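PDB 4HD1: squalene synthase HpnC from Alicyclobacillus acidocaldarius subsp. acidocaldarius, which probably catalyses the condensation of isoprenoid diphosphates that leads toward squalene. Local coordinates for residues Arg229-Val234 against Leu244-Gly249; Ala168-Asp173 against Arg182-Arg187. All coordinates share one frame; numbering follows the deposited sequence. Where two conformers were deposited one is given.

Contact 1: Arg229-Val234 against Leu244-Gly249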
ATOM      1  N   ARG A 229       8.227 -14.893  -7.523  1.00 57.98           N
ATOM      2  CA  ARG A 229       7.709 -16.260  -7.604  1.00 57.82           C
ATOM      3  C   ARG A 229       6.180 -16.315  -7.714  1.00 54.82           C
ATOM      4  O   ARG A 229       5.635 -17.221  -8.338  1.00 52.40           O
ATOM      5  CB  ARG A 229       8.218 -17.098  -6.418  1.00 59.08           C
ATOM      6  CG  ARG A 229       7.782 -18.562  -6.413  1.00 57.00           C
ATOM      7  CD  ARG A 229       8.397 -19.366  -7.549  1.00 56.62           C
ATOM      8  NE  ARG A 229       7.733 -20.662  -7.692  1.00 56.81           N
ATOM      9  CZ  ARG A 229       7.691 -21.369  -8.817  1.00 56.77           C
ATOM     10  NH1 ARG A 229       8.278 -20.908  -9.917  1.00 55.36           N
ATOM     11  NH2 ARG A 229       7.052 -22.536  -8.848  1.00 57.98           N
ATOM     12  N   LEU A 230       5.503 -15.334  -7.122  1.00 53.83           N
ATOM     13  CA  LEU A 230       4.039 -15.241  -7.167  1.00 51.96           C
ATOM     14  C   LEU A 230       3.502 -15.164  -8.612  1.00 51.62           C
ATOM     15  O   LEU A 230       2.420 -15.691  -8.932  1.00 51.73           O
ATOM     16  CB  LEU A 230       3.559 -14.047  -6.328  1.00 49.47           C
ATOM     17  CG  LEU A 230       2.053 -13.831  -6.151  1.00 50.17           C
ATOM     18  CD1 LEU A 230       1.363 -15.075  -5.598  1.00 48.62           C
ATOM     19  CD2 LEU A 230       1.744 -12.605  -5.290  1.00 49.65           C
ATOM     20  N   GLU A 231       4.277 -14.532  -9.489  1.00 51.88           N
ATOM     21  CA  GLU A 231       3.910 -14.433 -10.902  1.00 53.53           C
ATOM     22  C   GLU A 231       3.668 -15.787 -11.582  1.00 56.00           C
ATOM     23  O   GLU A 231       2.969 -15.843 -12.590  1.00 60.28           O
ATOM     24  CB  GLU A 231       4.946 -13.610 -11.675  1.00 54.49           C
ATOM     25  CG  GLU A 231       4.960 -12.146 -11.256  1.00 54.26           C
ATOM     26  CD  GLU A 231       6.226 -11.408 -11.654  1.00 57.62           C
ATOM     27  OE1 GLU A 231       6.912 -11.827 -12.620  1.00 60.49           O
ATOM     28  OE2 GLU A 231       6.534 -10.389 -10.993  1.00 60.21           O
ATOM     29  N   SER A 232       4.218 -16.872 -11.037  1.00 54.51           N
ATOM     30  CA  SER A 232       3.998 -18.200 -11.617  1.00 54.66           C
ATOM     31  C   SER A 232       2.825 -18.955 -10.989  1.00 54.69           C
ATOM     32  O   SER A 232       2.566 -20.105 -11.354  1.00 56.68           O
ATOM     33  CB  SER A 232       5.261 -19.057 -11.498  1.00 56.46           C
ATOM     34  OG  SER A 232       6.395 -18.359 -11.971  1.00 57.47           O
ATOM     35  N   LEU A 233       2.125 -18.319 -10.051  1.00 54.50           N
ATOM     36  CA  LEU A 233       1.137 -19.019  -9.222  1.00 55.15           C
ATOM     37  C   LEU A 233      -0.269 -18.421  -9.306  1.00 55.56           C
ATOM     38  O   LEU A 233      -1.156 -18.783  -8.516  1.00 54.73           O
ATOM     39  CB  LEU A 233       1.605 -19.043  -7.758  1.00 54.67           C
ATOM     40  CG  LEU A 233       3.034 -19.512  -7.442  1.00 53.44           C
ATOM     41  CD1 LEU A 233       3.305 -19.434  -5.945  1.00 51.62           C
ATOM     42  CD2 LEU A 233       3.271 -20.930  -7.942  1.00 51.27           C
ATOM     43  N   VAL A 234      -0.472 -17.512 -10.260  1.00 54.74           N
ATOM     44  CA  VAL A 234      -1.732 -16.770 -10.367  1.00 53.98           C
ATOM     45  C   VAL A 234      -2.220 -16.724 -11.819  1.00 54.29           C
ATOM     46  O   VAL A 234      -1.435 -17.007 -12.725  1.00 53.23           O
ATOM     47  CB  VAL A 234      -1.598 -15.339  -9.784  1.00 51.85           C
ATOM     48  CG1 VAL A 234      -1.269 -15.399  -8.301  1.00 50.17           C
ATOM     49  CG2 VAL A 234      -0.541 -14.530 -10.530  1.00 50.66           C
ATOM     50  N   LEU A 244       4.337  -5.922 -13.577  1.00 70.79           N
ATOM     51  CA  LEU A 244       4.426  -4.510 -13.827  1.00 66.76           C
ATOM     52  C   LEU A 244       4.630  -3.679 -12.549  1.00 47.03           C
ATOM     53  O   LEU A 244       5.409  -2.724 -12.559  1.00 47.52           O
ATOM     54  CB  LEU A 244       3.197  -4.074 -14.592  1.00 41.69           C
ATOM     55  CG  LEU A 244       3.038  -2.571 -14.747  1.00 41.92           C
ATOM     56  CD1 LEU A 244       4.148  -1.999 -15.627  1.00 42.46           C
ATOM     57  CD2 LEU A 244       1.675  -2.275 -15.358  1.00 42.58           C
ATOM     58  N   TYR A 245       3.962  -4.029 -11.452  1.00 49.66           N
ATOM     59  CA  TYR A 245       4.305  -3.409 -10.166  1.00 56.74           C
ATOM     60  C   TYR A 245       5.789  -3.635  -9.866  1.00 58.76           C
ATOM     61  O   TYR A 245       6.493  -2.700  -9.470  1.00 62.24           O
ATOM     62  CB  TYR A 245       3.458  -3.963  -9.017  1.00 60.44           C
ATOM     63  CG  TYR A 245       1.956  -3.759  -9.135  1.00 63.73           C
ATOM     64  CD1 TYR A 245       1.418  -2.680  -9.848  1.00 66.09           C
ATOM     65  CD2 TYR A 245       1.071  -4.636  -8.495  1.00 62.77           C
ATOM     66  CE1 TYR A 245       0.042  -2.496  -9.937  1.00 71.87           C
ATOM     67  CE2 TYR A 245      -0.304  -4.462  -8.576  1.00 63.96           C
ATOM     68  CZ  TYR A 245      -0.812  -3.391  -9.294  1.00 72.05           C
ATOM     69  OH  TYR A 245      -2.176  -3.222  -9.373  1.00 77.25           O
ATOM     70  N   ARG A 246       6.259  -4.871 -10.071  1.00 58.74           N
ATOM     71  CA  ARG A 246       7.659  -5.224  -9.835  1.00 59.80           C
ATOM     72  C   ARG A 246       8.596  -4.376 -10.691  1.00 63.33           C
ATOM     73  O   ARG A 246       9.574  -3.828 -10.184  1.00 65.16           O
ATOM     74  CB  ARG A 246       7.921  -6.721 -10.060  1.00 60.22           C
ATOM     75  CG  ARG A 246       9.405  -7.067 -10.164  1.00 63.58           C
ATOM     76  CD  ARG A 246       9.712  -8.563 -10.171  1.00 62.72           C
ATOM     77  NE  ARG A 246       9.132  -9.306 -11.295  1.00 61.27           N
ATOM     78  CZ  ARG A 246       9.639  -9.374 -12.527  1.00 60.78           C
ATOM     79  NH1 ARG A 246      10.748  -8.720 -12.852  1.00 62.87           N
ATOM     80  NH2 ARG A 246       9.019 -10.097 -13.450  1.00 60.83           N
ATOM     81  N   LEU A 247       8.283  -4.256 -11.980  1.00 64.00           N
ATOM     82  CA  LEU A 247       9.125  -3.495 -12.901  1.00 64.60           C
ATOM     83  C   LEU A 247       9.237  -2.046 -12.452  1.00 64.46           C
ATOM     84  O   LEU A 247      10.336  -1.491 -12.418  1.00 67.73           O
ATOM     85  CB  LEU A 247       8.607  -3.587 -14.342  1.00 59.54           C
ATOM     86  CG  LEU A 247       8.732  -4.965 -15.002  1.00 61.28           C
ATOM     87  CD1 LEU A 247       7.999  -5.001 -16.342  1.00 57.79           C
ATOM     88  CD2 LEU A 247      10.191  -5.421 -15.147  1.00 60.98           C
ATOM     89  N   GLY A 248       8.101  -1.458 -12.079  1.00 63.73           N
ATOM     90  CA  GLY A 248       8.050  -0.082 -11.584  1.00 66.00           C
ATOM     91  C   GLY A 248       8.918   0.108 -10.356  1.00 65.05           C
ATOM     92  O   GLY A 248       9.699   1.065 -10.274  1.00 66.16           O
ATOM     93  N   GLY A 249       8.789  -0.818  -9.408  1.00 65.04           N
ATOM     94  CA  GLY A 249       9.590  -0.803  -8.189  1.00 63.82           C
ATOM     95  C   GLY A 249      11.068  -0.981  -8.455  1.00 65.94           C
ATOM     96  O   GLY A 249      11.893  -0.299  -7.853  1.00 68.73           O
TER
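R246 and E231 meet in a bidentate salt bridge, which ties helix 236-257 to the 3-10 segment in the turn before it. CB of R246 already points toward the turn and comes within 4.0 Å of E231 OE2. CG lies anti to the backbone N (chi1 166°), which carries the chain out toward the glutamate. CD then passes 3.8 Å from E231 OE2, and the bend at chi3 turns the guanidinium so that its NE edge faces the carboxylate. NE of R246 donates to E231 OE2 and NH2 of R246 to E231 OE1, both at 2.8 Å. Both bonds are nearly straight, and each oxygen uses its syn lone pair. The carboxylate and guanidinium planes differ by only 25°, the fit that a forked anion and a planar cation allow. NH1 points elsewhere, with E250 as a long, weak ionic partner and R228 close by with like charge. A methionine in place of R246 has no side-chain N-H to offer and would probably leave the E231 carboxylate without its cation and freer to turn. Glutamate suits the turn because its chain, extended beyond CG, spans the gap to the helix, while neighbouring L230 packs its hydrocarbon on helix 152-172. With two bonds side by side and opposite charges, the pair resists rotation as well as separation, and R246, though buried, probably has its charge largely balanced by E231.

Contact 2: Ala168-Asp173 against Arg182-Arg187; sequences ANHMQD and RIYVPR
The imidazole of H170 and the phenol ring of Y184 lie face to face, their planes 16° apart and their centroids 3.9 Å from each other. On the tyrosine face, H170 CE1 sits over the ring centre, 3.4 Å above the plane. On the histidine face the overlap is shifted: Y184 CG lies toward the rim, and Y184 CB stands 4.0 Å from the H170 centroid in a CH-pi contact. Both side chains hold CG beside the backbone N, Y184 with chi1 -69°, and in both the bond from CA to CB points toward the other segment. At the edges polar partners take over. Y184 OH is hydrogen-bonded to OD1 of D116, while H170 NE2 has a weak bond to the side chain of Q166. Aromatic rings suit this place because they give broad flat surfaces to the stack and still carry polar atoms at the rim.

The chain leaves helix 152-172 at Q172, and D173 and then D177, on the short helix 174-179, are spaced as in the second aspartate-rich motif of squalene/phytoene synthases; RIYVP matches the R-x-Y-x-P element that closes this family signature. In relatives such aspartates bind magnesium ions, which in turn hold the substrate diphosphate, and D177 touches both H170 and Y184.

Beside the stack, selenomethionine M171 makes an apolar contact with V185, its CE 4.2 Å from V185 CG2. Bends at chi2 and chi3 (97°) curl the flexible chain round to bring the methyl there. The compact, branched V185 also meets C212 and I174, and M171 reaches I256 of helix 236-257.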
ATOM      1  N   ALA A 168      11.104   0.958  -1.622  1.00 66.86           N
ATOM      2  CA  ALA A 168      11.562   1.681  -2.815  1.00 69.04           C
ATOM      3  C   ALA A 168      11.010   3.107  -2.857  1.00 69.57           C
ATOM      4  O   ALA A 168      11.756   4.061  -3.107  1.00 70.27           O
ATOM      5  CB  ALA A 168      11.187   0.927  -4.088  1.00 63.66           C
ATOM      6  N   ASN A 169       9.708   3.240  -2.601  1.00 67.75           N
ATOM      7  CA  ASN A 169       9.049   4.545  -2.555  1.00 69.51           C
ATOM      8  C   ASN A 169       9.518   5.442  -1.414  1.00 68.50           C
ATOM      9  O   ASN A 169       9.724   6.636  -1.622  1.00 71.86           O
ATOM     10  CB  ASN A 169       7.532   4.391  -2.534  1.00 66.87           C
ATOM     11  CG  ASN A 169       6.975   4.088  -3.899  1.00 72.26           C
ATOM     12  OD1 ASN A 169       7.049   4.914  -4.804  1.00 81.75           O
ATOM     13  ND2 ASN A 169       6.433   2.893  -4.064  1.00 71.62           N
ATOM     14  N   HIS A 170       9.691   4.869  -0.224  1.00 67.32           N
ATOM     15  CA  HIS A 170      10.274   5.607   0.898  1.00 71.05           C
ATOM     16  C   HIS A 170      11.617   6.181   0.536  1.00 75.09           C
ATOM     17  O   HIS A 170      11.895   7.353   0.809  1.00 79.72           O
ATOM     18  CB  HIS A 170      10.421   4.719   2.131  1.00 69.74           C
ATOM     19  CG  HIS A 170       9.142   4.519   2.909  1.00 75.29           C
ATOM     20  ND1 HIS A 170       8.216   5.491   3.056  1.00 78.78           N
ATOM     21  CD2 HIS A 170       8.669   3.415   3.622  1.00 75.78           C
ATOM     22  CE1 HIS A 170       7.195   5.027   3.804  1.00 80.83           C
ATOM     23  NE2 HIS A 170       7.476   3.756   4.151  1.00 78.85           N
HETATM   24  N   MSE A 171      12.455   5.368  -0.101  1.00 75.05           N
HETATM   25  CA  MSE A 171      13.828   5.769  -0.406  1.00 78.60           C
HETATM   26  C   MSE A 171      13.913   6.895  -1.436  1.00 79.09           C
HETATM   27  O   MSE A 171      14.718   7.810  -1.284  1.00 82.69           O
HETATM   28  CB  MSE A 171      14.681   4.568  -0.816  1.00 74.97           C
HETATM   29  CG  MSE A 171      14.848   3.508   0.275  1.00 79.48           C
HETATM   30 SE   MSE A 171      15.475   4.190   2.004  1.00 87.75          SE
HETATM   31  CE  MSE A 171      13.784   4.371   2.973  1.00 79.48           C
ATOM     32  N   GLN A 172      13.077   6.845  -2.467  1.00 77.15           N
ATOM     33  CA  GLN A 172      13.037   7.938  -3.435  1.00 79.32           C
ATOM     34  C   GLN A 172      12.328   9.189  -2.889  1.00 80.92           C
ATOM     35  O   GLN A 172      12.351  10.238  -3.531  1.00 78.74           O
ATOM     36  CB  GLN A 172      12.410   7.490  -4.759  1.00 79.34           C
ATOM     37  CG  GLN A 172      10.894   7.380  -4.736  1.00 82.10           C
ATOM     38  CD  GLN A 172      10.268   7.443  -6.121  1.00 88.98           C
ATOM     39  OE1 GLN A 172      10.953   7.622  -7.130  1.00 93.23           O
ATOM     40  NE2 GLN A 172       8.950   7.301  -6.171  1.00 93.10           N
ATOM     41  N   ASP A 173      11.718   9.076  -1.709  1.00 79.77           N
ATOM     42  CA  ASP A 173      10.925  10.172  -1.135  1.00 84.79           C
ATOM     43  C   ASP A 173      11.446  10.712   0.201  1.00 86.03           C
ATOM     44  O   ASP A 173      10.675  11.263   0.981  1.00 89.81           O
ATOM     45  CB  ASP A 173       9.457   9.748  -0.967  1.00 85.00           C
ATOM     46  CG  ASP A 173       8.713   9.618  -2.292  1.00 87.71           C
ATOM     47  OD1 ASP A 173       9.196  10.127  -3.328  1.00 94.17           O
ATOM     48  OD2 ASP A 173       7.626   9.006  -2.288  1.00 85.31           O
ATOM     49  N   ARG A 182       8.777  13.505   8.927  1.00 75.88           N
ATOM     50  CA  ARG A 182       8.999  12.061   9.061  1.00 76.70           C
ATOM     51  C   ARG A 182      10.269  11.572   8.394  1.00 76.75           C
ATOM     52  O   ARG A 182      10.635  12.030   7.311  1.00 77.99           O
ATOM     53  CB  ARG A 182       7.837  11.280   8.455  1.00 75.47           C
ATOM     54  CG  ARG A 182       6.519  11.493   9.151  1.00 76.18           C
ATOM     55  CD  ARG A 182       5.374  11.004   8.290  1.00 79.39           C
ATOM     56  NE  ARG A 182       4.107  11.364   8.911  1.00 84.09           N
ATOM     57  CZ  ARG A 182       3.602  10.755   9.980  1.00 85.99           C
ATOM     58  NH1 ARG A 182       4.249   9.737  10.545  1.00 82.61           N
ATOM     59  NH2 ARG A 182       2.447  11.163  10.485  1.00 86.34           N
ATOM     60  N   ILE A 183      10.922  10.617   9.047  1.00 75.75           N
ATOM     61  CA  ILE A 183      12.045   9.901   8.462  1.00 82.83           C
ATOM     62  C   ILE A 183      11.818   8.400   8.621  1.00 83.17           C
ATOM     63  O   ILE A 183      11.615   7.906   9.736  1.00 79.99           O
ATOM     64  CB  ILE A 183      13.396  10.312   9.084  1.00 89.55           C
ATOM     65  CG1 ILE A 183      13.576  11.839   9.018  1.00 87.36           C
ATOM     66  CG2 ILE A 183      14.544   9.579   8.387  1.00 78.95           C
ATOM     67  CD1 ILE A 183      14.711  12.382   9.865  1.00 92.48           C
ATOM     68  N   TYR A 184      11.849   7.692   7.494  1.00 82.85           N
ATOM     69  CA  TYR A 184      11.612   6.251   7.454  1.00 78.37           C
ATOM     70  C   TYR A 184      12.902   5.435   7.438  1.00 77.19           C
ATOM     71  O   TYR A 184      12.878   4.231   7.719  1.00 77.59           O
ATOM     72  CB  TYR A 184      10.721   5.887   6.259  1.00 74.25           C
ATOM     73  CG  TYR A 184       9.306   6.391   6.410  1.00 69.29           C
ATOM     74  CD1 TYR A 184       8.384   5.707   7.205  1.00 69.78           C
ATOM     75  CD2 TYR A 184       8.890   7.564   5.782  1.00 72.28           C
ATOM     76  CE1 TYR A 184       7.084   6.171   7.367  1.00 69.26           C
ATOM     77  CE2 TYR A 184       7.589   8.034   5.932  1.00 71.45           C
ATOM     78  CZ  TYR A 184       6.689   7.333   6.723  1.00 69.18           C
ATOM     79  OH  TYR A 184       5.397   7.791   6.880  1.00 67.54           O
ATOM     80  N   VAL A 185      14.021   6.083   7.110  1.00 73.19           N
ATOM     81  CA  VAL A 185      15.321   5.411   7.138  1.00 76.28           C
ATOM     82  C   VAL A 185      15.589   4.961   8.572  1.00 75.09           C
ATOM     83  O   VAL A 185      15.548   5.784   9.476  1.00 79.20           O
ATOM     84  CB  VAL A 185      16.466   6.323   6.648  1.00 75.90           C
ATOM     85  CG1 VAL A 185      17.750   5.528   6.523  1.00 77.16           C
ATOM     86  CG2 VAL A 185      16.122   6.946   5.307  1.00 78.09           C
ATOM     87  N   PRO A 186      15.818   3.653   8.790  1.00 75.75           N
ATOM     88  CA  PRO A 186      16.026   3.164  10.158  1.00 81.36           C
ATOM     89  C   PRO A 186      17.259   3.779  10.828  1.00 90.95           C
ATOM     90  O   PRO A 186      18.301   3.948  10.178  1.00 87.38           O
ATOM     91  CB  PRO A 186      16.199   1.654   9.969  1.00 79.16           C
ATOM     92  CG  PRO A 186      15.492   1.355   8.690  1.00 75.26           C
ATOM     93  CD  PRO A 186      15.759   2.546   7.819  1.00 73.74           C
ATOM     94  N   ARG A 187      17.125   4.088  12.118  0.50111.24           N
ATOM     95  CA  ARG A 187      18.172   4.740  12.907  0.50 89.22           C
ATOM     96  C   ARG A 187      19.439   3.883  13.018  0.50 76.49           C
ATOM     97  O   ARG A 187      20.551   4.400  12.904  0.50 86.30           O
ATOM     98  CB  ARG A 187      17.642   5.107  14.305  0.50 50.99           C
ATOM     99  CG  ARG A 187      18.231   6.390  14.891  0.50 49.03           C
ATOM    100  CD  ARG A 187      17.871   6.591  16.364  0.50 49.32           C
ATOM    101  NE  ARG A 187      16.852   7.618  16.572  0.50 48.74           N
ATOM    102  CZ  ARG A 187      15.546   7.428  16.389  0.50 47.76           C
ATOM    103  NH1 ARG A 187      15.097   6.246  15.987  0.50 47.21           N
ATOM    104  NH2 ARG A 187      14.695   8.420  16.603  0.50 47.44           N
TER

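Contact 2 comes first along the chain, then contact 1; their centres are 23 Å apart, both within one all-helical squalene/phytoene synthase domain. Two long helices join them. Helix 152-172 carries H170 and M171 near its C-terminal end, while its earlier residues R154 and L157 pack against the turn of contact 1. Helix 236-257 carries R246, and further on its I252, L253 and I256 lie against 168-173. The two contacts even touch, with G249 O 4.0 Å from A168 CB, consistent with the small size of both residues. The ionic turn thus lies at one end of this helix pair and the aspartate-rich motif, probably near the active site, toward the other.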